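Folylpolyglutamate synthase (FolC) (Helicobacter pylori, PDB 6K8C) probably catalyses two ATP-dependent steps of folate biosynthesis, adding glutamate to dihydropteroate and then lengthening the glutamate tail of tetrahydrofolates. Local coordinates at residues 50-56 and 159-165; 60-65 and 243-247; 182-188 and 204-209; 190-196 and 215-221. One frame throughout, in Å; residues are numbered along the deposited sequence.

In the fold
All four contacts lie in the P-loop NTPase-like alpha/beta domain that carries the Mur ligase middle-domain signature. Interactions 1 and 4 are parallel strand pairs of one sheet. Strands 159-162 and 191-194 are neighbours, so the two pairs are contiguous, with centres about 10 Å apart. Interaction 2 packs helices 58-70 and 241-254 on one face of the sheet, and interaction 3 packs helices 177-185 and 199-211 on the other. Their centres are about 21 Å apart and they do not touch. Along the chain, interactions 1 and 2 alternate, as do 3 and 4, while 3 and 4 both fall inside the loop closed by 2. Together they form part of a three-layer alpha/beta/alpha core, with interactions 1 and 2 bordering the P-loop.

Interaction 1 of 4, residues 50-56 and 159-165; sequences IHVVGTN and LSVFTPI
Two neighbouring parallel strands of the P-loop NTPase-like core meet here, and the P-loop starts where strand 48-53 ends. Both strands are extended. Their axes approach to 4.6 Å at -19°, in the register Ile50-Leu159, His51-Ser160, Val52-Val161 and Val53-Phe162. Leu159 O accepts from His51 N at 2.8 Å. Leu159 shares a sheet face with Ile50, Val52 and Val161. On the other face, Ser160 OG (m rotamer) lies 2.8 Å from a water, which sits 3.0 Å from His51 ND1; His51 NE2 bonds Thr152. Val161 N donates to His51 O at 2.8 Å, and Val161 O accepts from Val53 N at 2.9 Å. Val161 CG2 packs 3.9 Å from Ile50 CG2. Phe162 (m) brings CE1 to 3.7 Å from Val53 CG1. Thr163 N donates to Val53 O at 2.9 Å. In its p rotamer, Thr163 OG1 donates to Asn56 O at 2.8 Å. Thr163 OG1 also leaves no space for a side chain on Gly54, whose phi/psi of 158°/-171° would itself jam one against the backbone. Pro164 O accepts twice, from Thr55 N at 3.0 Å and Asn56 N at 3.1 Å, so both amides at the start of the P-loop are bonded to one carbonyl. At Ile165, CA lies 3.5 Å from Thr55 OG1, which is hydrogen-bonded to Asp166 N.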
# COMPACT_ATOMS: atom_id res chain seq x y z
N ILE A 50 1.58 5.48 -14.16
CA ILE A 50 0.48 4.56 -13.89
C ILE A 50 -0.12 4.92 -12.54
O ILE A 50 0.56 4.85 -11.51
CB ILE A 50 0.94 3.10 -13.92
CG1 ILE A 50 1.51 2.76 -15.30
CG2 ILE A 50 -0.22 2.18 -13.60
CD1 ILE A 50 3.00 2.67 -15.35
N HIS A 51 -1.39 5.30 -12.54
CA HIS A 51 -2.07 5.75 -11.33
C HIS A 51 -2.82 4.57 -10.72
O HIS A 51 -3.77 4.06 -11.31
CB HIS A 51 -3.04 6.89 -11.66
CG HIS A 51 -3.42 7.74 -10.49
ND1 HIS A 51 -4.55 8.54 -10.49
CD2 HIS A 51 -2.82 7.94 -9.29
CE1 HIS A 51 -4.63 9.18 -9.34
NE2 HIS A 51 -3.59 8.84 -8.60
N VAL A 52 -2.40 4.14 -9.53
CA VAL A 52 -3.03 3.03 -8.82
C VAL A 52 -4.02 3.61 -7.81
O VAL A 52 -3.62 4.32 -6.88
CB VAL A 52 -1.98 2.13 -8.14
CG1 VAL A 52 -2.66 0.96 -7.44
CG2 VAL A 52 -0.98 1.62 -9.16
N VAL A 53 -5.30 3.30 -7.99
CA VAL A 53 -6.39 3.86 -7.21
C VAL A 53 -7.28 2.72 -6.73
O VAL A 53 -7.58 1.80 -7.49
CB VAL A 53 -7.22 4.87 -8.04
CG1 VAL A 53 -8.44 5.34 -7.28
CG2 VAL A 53 -6.35 6.07 -8.45
N GLY A 54 -7.70 2.79 -5.47
CA GLY A 54 -8.60 1.78 -4.94
C GLY A 54 -8.52 1.72 -3.43
O GLY A 54 -7.89 2.55 -2.79
N THR A 55 -9.17 0.70 -2.88
CA THR A 55 -9.19 0.49 -1.44
C THR A 55 -8.28 -0.64 -0.99
O THR A 55 -7.47 -0.46 -0.08
CB THR A 55 -10.62 0.22 -0.96
OG1 THR A 55 -11.46 1.32 -1.33
CG2 THR A 55 -10.66 0.05 0.56
N ASN A 56 -8.39 -1.81 -1.61
CA ASN A 56 -7.62 -2.98 -1.24
C ASN A 56 -6.68 -3.37 -2.37
O ASN A 56 -6.97 -3.15 -3.55
CB ASN A 56 -8.54 -4.16 -0.90
CG ASN A 56 -9.45 -3.86 0.27
OD1 ASN A 56 -9.02 -3.30 1.28
ND2 ASN A 56 -10.72 -4.21 0.14
N LEU A 159 -2.03 5.61 -17.67
CA LEU A 159 -2.92 4.50 -17.37
C LEU A 159 -3.34 4.60 -15.92
O LEU A 159 -2.54 4.96 -15.06
CB LEU A 159 -2.22 3.16 -17.63
CG LEU A 159 -2.95 1.87 -17.28
CD1 LEU A 159 -4.07 1.62 -18.27
CD2 LEU A 159 -1.94 0.72 -17.27
N SER A 160 -4.61 4.29 -15.64
CA SER A 160 -5.09 4.11 -14.28
C SER A 160 -5.39 2.64 -14.05
O SER A 160 -5.87 1.94 -14.95
CB SER A 160 -6.35 4.94 -14.02
OG SER A 160 -6.10 6.32 -14.22
N VAL A 161 -5.07 2.15 -12.85
CA VAL A 161 -5.44 0.81 -12.42
C VAL A 161 -6.34 0.95 -11.21
O VAL A 161 -5.91 1.45 -10.17
CB VAL A 161 -4.20 -0.05 -12.09
CG1 VAL A 161 -4.64 -1.41 -11.58
CG2 VAL A 161 -3.32 -0.20 -13.33
N PHE A 162 -7.59 0.51 -11.34
CA PHE A 162 -8.54 0.58 -10.24
C PHE A 162 -8.60 -0.78 -9.56
O PHE A 162 -9.19 -1.72 -10.10
CB PHE A 162 -9.92 1.04 -10.73
CG PHE A 162 -9.94 2.47 -11.18
CD1 PHE A 162 -9.92 3.50 -10.24
CD2 PHE A 162 -9.97 2.79 -12.52
CE1 PHE A 162 -9.93 4.83 -10.65
CE2 PHE A 162 -9.99 4.12 -12.94
CZ PHE A 162 -9.96 5.14 -12.00
N THR A 163 -7.97 -0.88 -8.39
CA THR A 163 -8.06 -2.07 -7.56
C THR A 163 -9.42 -2.09 -6.87
O THR A 163 -10.21 -1.15 -7.01
CB THR A 163 -6.88 -2.09 -6.59
OG1 THR A 163 -7.08 -1.14 -5.54
CG2 THR A 163 -5.58 -1.78 -7.31
N PRO A 164 -9.77 -3.17 -6.17
CA PRO A 164 -11.12 -3.25 -5.58
C PRO A 164 -11.41 -2.11 -4.61
O PRO A 164 -10.58 -1.76 -3.76
CB PRO A 164 -11.11 -4.61 -4.87
CG PRO A 164 -10.20 -5.44 -5.72
CD PRO A 164 -9.08 -4.48 -6.09
N ILE A 165 -12.61 -1.54 -4.74
CA ILE A 165 -13.04 -0.37 -3.97
C ILE A 165 -14.08 -0.82 -2.95
O ILE A 165 -15.02 -1.56 -3.28
CB ILE A 165 -13.63 0.71 -4.89
CG1 ILE A 165 -12.55 1.25 -5.84
CG2 ILE A 165 -14.24 1.84 -4.08
CD1 ILE A 165 -13.12 1.88 -7.10
O HOH W 1 -6.97 7.93 -12.11

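Interaction 2 of 4, residues 60-65 and 243-247; sequences STGRFL and NLEVA
Both segments are regular alpha-helix. Their axes come within 8.2 Å and cross at -48°. Two close backbone pairs set the register, Thr61-Asn243 with CA atoms 4.9 Å apart and Leu65-Ala247 at 4.8 Å. Ala247 makes the close approach possible: its CB lies 3.4 Å from Thr61 O and 3.6 Å from both Leu65 N and Phe64 CB. Phe64, with chi1 at -92°, turns one ring face to Leu244, whose CD1 sits 3.7 Å from the ring centroid in a CH-pi contact. Thr61 (m) places OG1 3.5 Å from Asn243 CB, and that hydroxyl bonds Gly57 O. Thr61 CG2 is 4.0 Å from Val246 CG1. At the polar end, Asn243 ND2 makes a weak hydrogen bond to Ser60 OG at 2.9 Å. Ser60 OG also bonds a citrate, probably from the crystallisation liquor. Helix 58-70 is the helix that follows the P-loop, as in P-loop NTPases, and helix 241-254 packs along its flank beside the nucleotide-binding motif.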
# COMPACT_ATOMS: atom_id res chain seq x y z
N SER A 60 0.26 -4.51 -3.47
CA SER A 60 0.74 -5.68 -4.20
C SER A 60 0.51 -5.53 -5.70
O SER A 60 1.37 -5.90 -6.50
CB SER A 60 0.06 -6.95 -3.68
OG SER A 60 -1.35 -6.84 -3.73
N THR A 61 -0.65 -4.99 -6.11
CA THR A 61 -0.90 -4.78 -7.53
C THR A 61 0.17 -3.88 -8.15
O THR A 61 0.71 -4.18 -9.22
CB THR A 61 -2.28 -4.17 -7.75
OG1 THR A 61 -3.28 -5.00 -7.15
CG2 THR A 61 -2.56 -4.01 -9.24
N GLY A 62 0.49 -2.78 -7.47
CA GLY A 62 1.49 -1.87 -8.00
C GLY A 62 2.88 -2.46 -8.02
O GLY A 62 3.65 -2.25 -8.97
N ARG A 63 3.24 -3.22 -6.98
CA ARG A 63 4.58 -3.77 -6.92
C ARG A 63 4.75 -4.91 -7.91
O ARG A 63 5.83 -5.08 -8.49
CB ARG A 63 4.91 -4.22 -5.49
CG ARG A 63 6.38 -4.63 -5.28
CD ARG A 63 7.36 -3.49 -5.56
NE ARG A 63 7.08 -2.34 -4.71
CZ ARG A 63 7.50 -2.21 -3.46
NH1 ARG A 63 8.25 -3.16 -2.90
NH2 ARG A 63 7.18 -1.13 -2.76
N PHE A 64 3.70 -5.71 -8.11
CA PHE A 64 3.74 -6.76 -9.14
C PHE A 64 3.99 -6.15 -10.51
O PHE A 64 4.84 -6.63 -11.27
CB PHE A 64 2.42 -7.54 -9.15
CG PHE A 64 2.41 -8.76 -8.29
CD1 PHE A 64 3.49 -9.62 -8.26
CD2 PHE A 64 1.29 -9.07 -7.52
CE1 PHE A 64 3.46 -10.77 -7.47
CE2 PHE A 64 1.25 -10.21 -6.73
CZ PHE A 64 2.34 -11.06 -6.70
N LEU A 65 3.25 -5.09 -10.85
CA LEU A 65 3.48 -4.39 -12.11
C LEU A 65 4.90 -3.86 -12.19
O LEU A 65 5.58 -4.00 -13.22
CB LEU A 65 2.47 -3.26 -12.27
CG LEU A 65 2.61 -2.34 -13.49
CD1 LEU A 65 2.51 -3.13 -14.79
CD2 LEU A 65 1.56 -1.25 -13.46
N ASN A 243 -4.75 -9.86 -7.72
CA ASN A 243 -3.89 -8.68 -7.77
C ASN A 243 -2.82 -8.84 -8.83
O ASN A 243 -2.52 -7.89 -9.57
CB ASN A 243 -3.27 -8.41 -6.39
CG ASN A 243 -4.30 -7.93 -5.38
OD1 ASN A 243 -5.39 -7.51 -5.74
ND2 ASN A 243 -3.94 -7.98 -4.10
N LEU A 244 -2.25 -10.04 -8.96
CA LEU A 244 -1.27 -10.28 -10.01
C LEU A 244 -1.92 -10.32 -11.38
O LEU A 244 -1.33 -9.86 -12.36
CB LEU A 244 -0.50 -11.58 -9.74
CG LEU A 244 0.56 -11.99 -10.78
CD1 LEU A 244 1.66 -10.93 -10.99
CD2 LEU A 244 1.19 -13.33 -10.39
N GLU A 245 -3.13 -10.88 -11.48
CA GLU A 245 -3.83 -10.88 -12.77
C GLU A 245 -4.06 -9.46 -13.26
O GLU A 245 -3.90 -9.16 -14.45
CB GLU A 245 -5.16 -11.62 -12.67
CG GLU A 245 -5.05 -13.13 -12.61
CD GLU A 245 -4.63 -13.76 -13.93
OE1 GLU A 245 -4.59 -13.05 -14.96
OE2 GLU A 245 -4.35 -14.97 -13.94
N VAL A 246 -4.44 -8.56 -12.35
CA VAL A 246 -4.65 -7.16 -12.73
C VAL A 246 -3.34 -6.51 -13.14
O VAL A 246 -3.27 -5.81 -14.16
CB VAL A 246 -5.33 -6.40 -11.57
CG1 VAL A 246 -5.40 -4.92 -11.89
CG2 VAL A 246 -6.73 -6.98 -11.32
N ALA A 247 -2.27 -6.75 -12.37
CA ALA A 247 -0.97 -6.19 -12.74
C ALA A 247 -0.51 -6.73 -14.09
O ALA A 247 0.12 -6.01 -14.87
CB ALA A 247 0.06 -6.50 -11.66

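Interaction 3 of 4, residues 182-188 and 204-209; sequences QTKLKAM and AAQKIA
Two helices of the alpha/beta core, 177-185 and 199-211, pack side by side on the sheet face that carries Phe162 and Leu216. The first segment begins as helix, and a type I beta turn runs from Leu185 to Met188, with Met188 N bonded to Leu185 O at 3.0 Å. The second is helix throughout. CA atoms pair as Gln182-Ala204 (7.1 Å), Leu185-Ala205 (6.2 Å), Lys186-Ile208 (6.8 Å) and Met188-Ala209 (7.7 Å). Gln182 takes m for chi1 and chi2. Its NE2 donates to a water at 2.6 Å, which donates to Ala204 O at 3.0 Å; NE2 also bonds Glu178. Gln182 OE1 accepts from Lys186 NZ at 3.1 Å and lies 3.6 Å from Ile208 CD1. Leu185 (mt) points at the partner helix. Its CD2 is 3.7 Å from Ala205 CB, its CD1 4.1 Å from Ala204 CB, and its CB 3.8 Å from Ile208 CD1. The small alanines make room for it. Lys186 only grazes the edge of the contact, with CG 4.4 Å from Ile208 CD1. Met188 (p, t, p) reaches back under the second helix. Met188 CE is 3.7 Å from Ile208 CG2 and 3.6 Å from Ala205 O, while Met188 SD rests 3.8 Å from Ala209 CB.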
# COMPACT_ATOMS: atom_id res chain seq x y z
N GLN A 182 -17.43 7.26 -6.46
CA GLN A 182 -17.49 8.46 -7.28
C GLN A 182 -16.19 9.25 -7.22
O GLN A 182 -15.63 9.63 -8.25
CB GLN A 182 -18.66 9.33 -6.85
CG GLN A 182 -19.98 8.93 -7.46
CD GLN A 182 -19.90 8.82 -8.97
OE1 GLN A 182 -19.35 9.69 -9.64
NE2 GLN A 182 -20.44 7.74 -9.51
N THR A 183 -15.69 9.50 -6.01
CA THR A 183 -14.49 10.33 -5.86
C THR A 183 -13.27 9.66 -6.48
O THR A 183 -12.43 10.33 -7.09
CB THR A 183 -14.24 10.64 -4.39
OG1 THR A 183 -13.72 9.48 -3.73
CG2 THR A 183 -15.53 11.06 -3.71
N LYS A 184 -13.16 8.33 -6.34
CA LYS A 184 -12.03 7.62 -6.92
C LYS A 184 -12.11 7.57 -8.44
O LYS A 184 -11.11 7.80 -9.13
CB LYS A 184 -11.95 6.20 -6.34
CG LYS A 184 -11.72 6.15 -4.84
CD LYS A 184 -11.34 4.75 -4.38
CE LYS A 184 -11.14 4.68 -2.87
NZ LYS A 184 -9.93 5.41 -2.43
N LEU A 185 -13.29 7.29 -8.98
CA LEU A 185 -13.43 7.04 -10.41
C LEU A 185 -13.50 8.31 -11.24
O LEU A 185 -13.22 8.26 -12.44
CB LEU A 185 -14.67 6.18 -10.67
CG LEU A 185 -14.59 4.75 -10.13
CD1 LEU A 185 -15.99 4.15 -10.00
CD2 LEU A 185 -13.72 3.90 -11.03
N LYS A 186 -13.87 9.44 -10.63
CA LYS A 186 -14.09 10.66 -11.42
C LYS A 186 -12.81 11.13 -12.10
O LYS A 186 -12.87 11.74 -13.17
CB LYS A 186 -14.66 11.77 -10.54
CG LYS A 186 -16.18 11.85 -10.58
CD LYS A 186 -16.71 12.85 -9.57
CE LYS A 186 -18.23 12.84 -9.55
NZ LYS A 186 -18.77 12.37 -8.25
N ALA A 187 -11.65 10.86 -11.50
CA ALA A 187 -10.38 11.28 -12.06
C ALA A 187 -9.78 10.26 -13.03
O ALA A 187 -8.59 10.34 -13.34
CB ALA A 187 -9.39 11.58 -10.93
N MET A 188 -10.58 9.30 -13.50
CA MET A 188 -10.08 8.36 -14.50
C MET A 188 -9.73 9.10 -15.78
O MET A 188 -10.40 10.06 -16.17
CB MET A 188 -11.11 7.25 -14.76
CG MET A 188 -12.13 7.55 -15.85
SD MET A 188 -13.12 6.13 -16.37
CE MET A 188 -13.85 5.59 -14.83
N ALA A 204 -20.93 2.43 -11.79
CA ALA A 204 -20.47 3.81 -11.71
C ALA A 204 -19.28 4.05 -12.62
O ALA A 204 -19.20 5.08 -13.30
CB ALA A 204 -20.13 4.17 -10.26
N ALA A 205 -18.34 3.10 -12.65
CA ALA A 205 -17.16 3.25 -13.50
C ALA A 205 -17.53 3.24 -14.98
O ALA A 205 -16.99 4.04 -15.76
CB ALA A 205 -16.16 2.13 -13.20
N GLN A 206 -18.44 2.35 -15.39
CA GLN A 206 -18.85 2.30 -16.79
C GLN A 206 -19.56 3.58 -17.20
O GLN A 206 -19.39 4.07 -18.32
CB GLN A 206 -19.75 1.09 -17.03
CG GLN A 206 -19.00 -0.22 -17.09
CD GLN A 206 -19.91 -1.42 -16.93
OE1 GLN A 206 -21.06 -1.30 -16.53
NE2 GLN A 206 -19.38 -2.60 -17.26
N LYS A 207 -20.37 4.15 -16.30
CA LYS A 207 -21.08 5.38 -16.61
C LYS A 207 -20.11 6.54 -16.80
O LYS A 207 -20.26 7.34 -17.73
CB LYS A 207 -22.08 5.68 -15.49
CG LYS A 207 -22.70 7.06 -15.49
CD LYS A 207 -23.64 7.18 -14.30
CE LYS A 207 -24.58 8.37 -14.42
NZ LYS A 207 -25.53 8.40 -13.27
N ILE A 208 -19.08 6.63 -15.95
CA ILE A 208 -18.11 7.71 -16.07
C ILE A 208 -17.27 7.53 -17.33
O ILE A 208 -17.02 8.50 -18.06
CB ILE A 208 -17.24 7.79 -14.81
CG1 ILE A 208 -18.03 8.44 -13.66
CG2 ILE A 208 -15.96 8.57 -15.08
CD1 ILE A 208 -17.55 8.04 -12.29
N ALA A 209 -16.85 6.30 -17.63
CA ALA A 209 -16.03 6.06 -18.81
C ALA A 209 -16.77 6.44 -20.08
O ALA A 209 -16.19 7.03 -21.00
CB ALA A 209 -15.59 4.60 -18.87
O HOH W 2 -20.95 7.14 -12.04

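Interaction 4 of 4, residues 190-196 and 215-221; sequences SLSIIAP and KLIVVQN
Strands 191-194 and 215-218 run parallel, with axes 4.7 Å apart at closest and crossing at -22°. The register is Leu191-Lys215, Ser192-Leu216, Ile193-Ile217 and Ile194-Val218. Five backbone bonds join them: Lys215 N to Ser190 O (2.8 Å), Ser192 N to Lys215 O (3.0 Å), Ile217 N to Ser192 O (2.7 Å), Ile194 N to Ile217 O (2.9 Å) and Val219 N to Ile194 O (3.0 Å). The backbone of Leu191, Ile193 and Ala195 is bonded instead to Ser160 and Phe162 of strand 159-162. Helix 199-211 links the two strands in a beta-alpha-beta unit, and 215-218 is an edge strand of the sheet. Under that helix, Ile194 CG2 lies 3.9 Å from Leu216 CD1. On the other face, Ile193 CG2 lies 3.5 Å from Val219 CG2. Waters extend the polar network. Ser192 OG donates to one at 2.5 Å, and this water donates to Lys215 O at 3.3 Å. Another donates to Ile194 O at 3.0 Å and Val219 O at 2.7 Å.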
# COMPACT_ATOMS: atom_id res chain seq x y z
N SER A 190 -8.05 8.52 -19.97
CA SER A 190 -8.56 7.94 -21.20
C SER A 190 -8.41 6.43 -21.26
O SER A 190 -9.07 5.79 -22.08
CB SER A 190 -7.84 8.57 -22.40
OG SER A 190 -6.46 8.29 -22.38
N LEU A 191 -7.57 5.84 -20.41
CA LEU A 191 -7.26 4.41 -20.47
C LEU A 191 -7.13 3.88 -19.05
O LEU A 191 -6.28 4.34 -18.29
CB LEU A 191 -5.96 4.17 -21.26
CG LEU A 191 -5.50 2.73 -21.44
CD1 LEU A 191 -6.59 1.92 -22.11
CD2 LEU A 191 -4.20 2.67 -22.23
N SER A 192 -7.97 2.91 -18.70
CA SER A 192 -7.98 2.39 -17.34
C SER A 192 -8.28 0.90 -17.33
O SER A 192 -9.07 0.40 -18.13
CB SER A 192 -9.01 3.12 -16.47
OG SER A 192 -8.79 4.52 -16.49
N ILE A 193 -7.63 0.21 -16.40
CA ILE A 193 -7.90 -1.19 -16.08
C ILE A 193 -8.66 -1.22 -14.77
O ILE A 193 -8.33 -0.48 -13.84
CB ILE A 193 -6.58 -1.98 -15.98
CG1 ILE A 193 -5.95 -2.09 -17.37
CG2 ILE A 193 -6.81 -3.37 -15.38
CD1 ILE A 193 -4.53 -1.73 -17.37
N ILE A 194 -9.70 -2.05 -14.69
CA ILE A 194 -10.48 -2.14 -13.46
C ILE A 194 -10.52 -3.59 -13.00
O ILE A 194 -10.93 -4.48 -13.76
CB ILE A 194 -11.90 -1.54 -13.62
CG1 ILE A 194 -12.62 -1.52 -12.27
CG2 ILE A 194 -12.72 -2.25 -14.67
CD1 ILE A 194 -13.60 -0.36 -12.13
N ALA A 195 -10.06 -3.83 -11.77
CA ALA A 195 -10.17 -5.14 -11.13
C ALA A 195 -11.64 -5.47 -10.88
O ALA A 195 -12.49 -4.58 -10.92
CB ALA A 195 -9.38 -5.14 -9.82
N PRO A 196 -11.96 -6.74 -10.62
CA PRO A 196 -13.35 -7.09 -10.29
C PRO A 196 -13.86 -6.28 -9.10
O PRO A 196 -13.17 -6.15 -8.08
CB PRO A 196 -13.28 -8.59 -9.98
CG PRO A 196 -12.10 -9.07 -10.76
CD PRO A 196 -11.11 -7.94 -10.70
N LYS A 215 -11.57 4.50 -22.38
CA LYS A 215 -11.52 3.06 -22.57
C LYS A 215 -11.32 2.40 -21.21
O LYS A 215 -10.33 2.67 -20.52
CB LYS A 215 -10.42 2.66 -23.55
CG LYS A 215 -10.30 1.14 -23.76
CD LYS A 215 -8.93 0.76 -24.30
CE LYS A 215 -8.94 -0.55 -25.07
NZ LYS A 215 -7.59 -0.79 -25.67
N LEU A 216 -12.26 1.54 -20.83
CA LEU A 216 -12.24 0.84 -19.56
C LEU A 216 -12.03 -0.64 -19.84
O LEU A 216 -12.86 -1.27 -20.50
CB LEU A 216 -13.55 1.07 -18.81
CG LEU A 216 -13.69 0.59 -17.37
CD1 LEU A 216 -12.62 1.24 -16.48
CD2 LEU A 216 -15.09 0.89 -16.85
N ILE A 217 -10.90 -1.18 -19.38
CA ILE A 217 -10.57 -2.59 -19.59
C ILE A 217 -10.97 -3.35 -18.34
O ILE A 217 -10.34 -3.20 -17.29
CB ILE A 217 -9.08 -2.77 -19.90
CG1 ILE A 217 -8.71 -2.09 -21.23
CG2 ILE A 217 -8.73 -4.25 -19.97
CD1 ILE A 217 -7.22 -1.88 -21.40
N VAL A 218 -12.00 -4.17 -18.45
CA VAL A 218 -12.55 -4.88 -17.30
C VAL A 218 -11.83 -6.21 -17.15
O VAL A 218 -11.86 -7.05 -18.05
CB VAL A 218 -14.06 -5.08 -17.45
CG1 VAL A 218 -14.63 -5.80 -16.24
CG2 VAL A 218 -14.75 -3.73 -17.65
N VAL A 219 -11.17 -6.41 -16.01
CA VAL A 219 -10.44 -7.65 -15.76
C VAL A 219 -11.43 -8.75 -15.45
O VAL A 219 -12.28 -8.61 -14.56
CB VAL A 219 -9.43 -7.47 -14.62
CG1 VAL A 219 -8.81 -8.80 -14.26
CG2 VAL A 219 -8.35 -6.47 -15.02
N GLN A 220 -11.34 -9.86 -16.19
CA GLN A 220 -12.20 -11.01 -15.94
C GLN A 220 -11.94 -11.59 -14.56
O GLN A 220 -10.79 -11.64 -14.09
CB GLN A 220 -11.96 -12.08 -17.00
CG GLN A 220 -12.55 -11.78 -18.36
CD GLN A 220 -12.93 -13.04 -19.10
OE1 GLN A 220 -12.10 -13.93 -19.31
NE2 GLN A 220 -14.20 -13.14 -19.50
N ASN A 221 -13.00 -12.05 -13.91
CA ASN A 221 -12.89 -12.69 -12.60
C ASN A 221 -12.43 -14.12 -12.83
O ASN A 221 -13.21 -15.08 -12.83
CB ASN A 221 -14.22 -12.62 -11.85
CG ASN A 221 -14.09 -13.04 -10.39
OD1 ASN A 221 -13.20 -13.81 -10.03
ND2 ASN A 221 -14.97 -12.52 -9.55
O HOH W 3 -10.40 5.14 -18.34
O HOH W 4 -13.25 -6.40 -13.43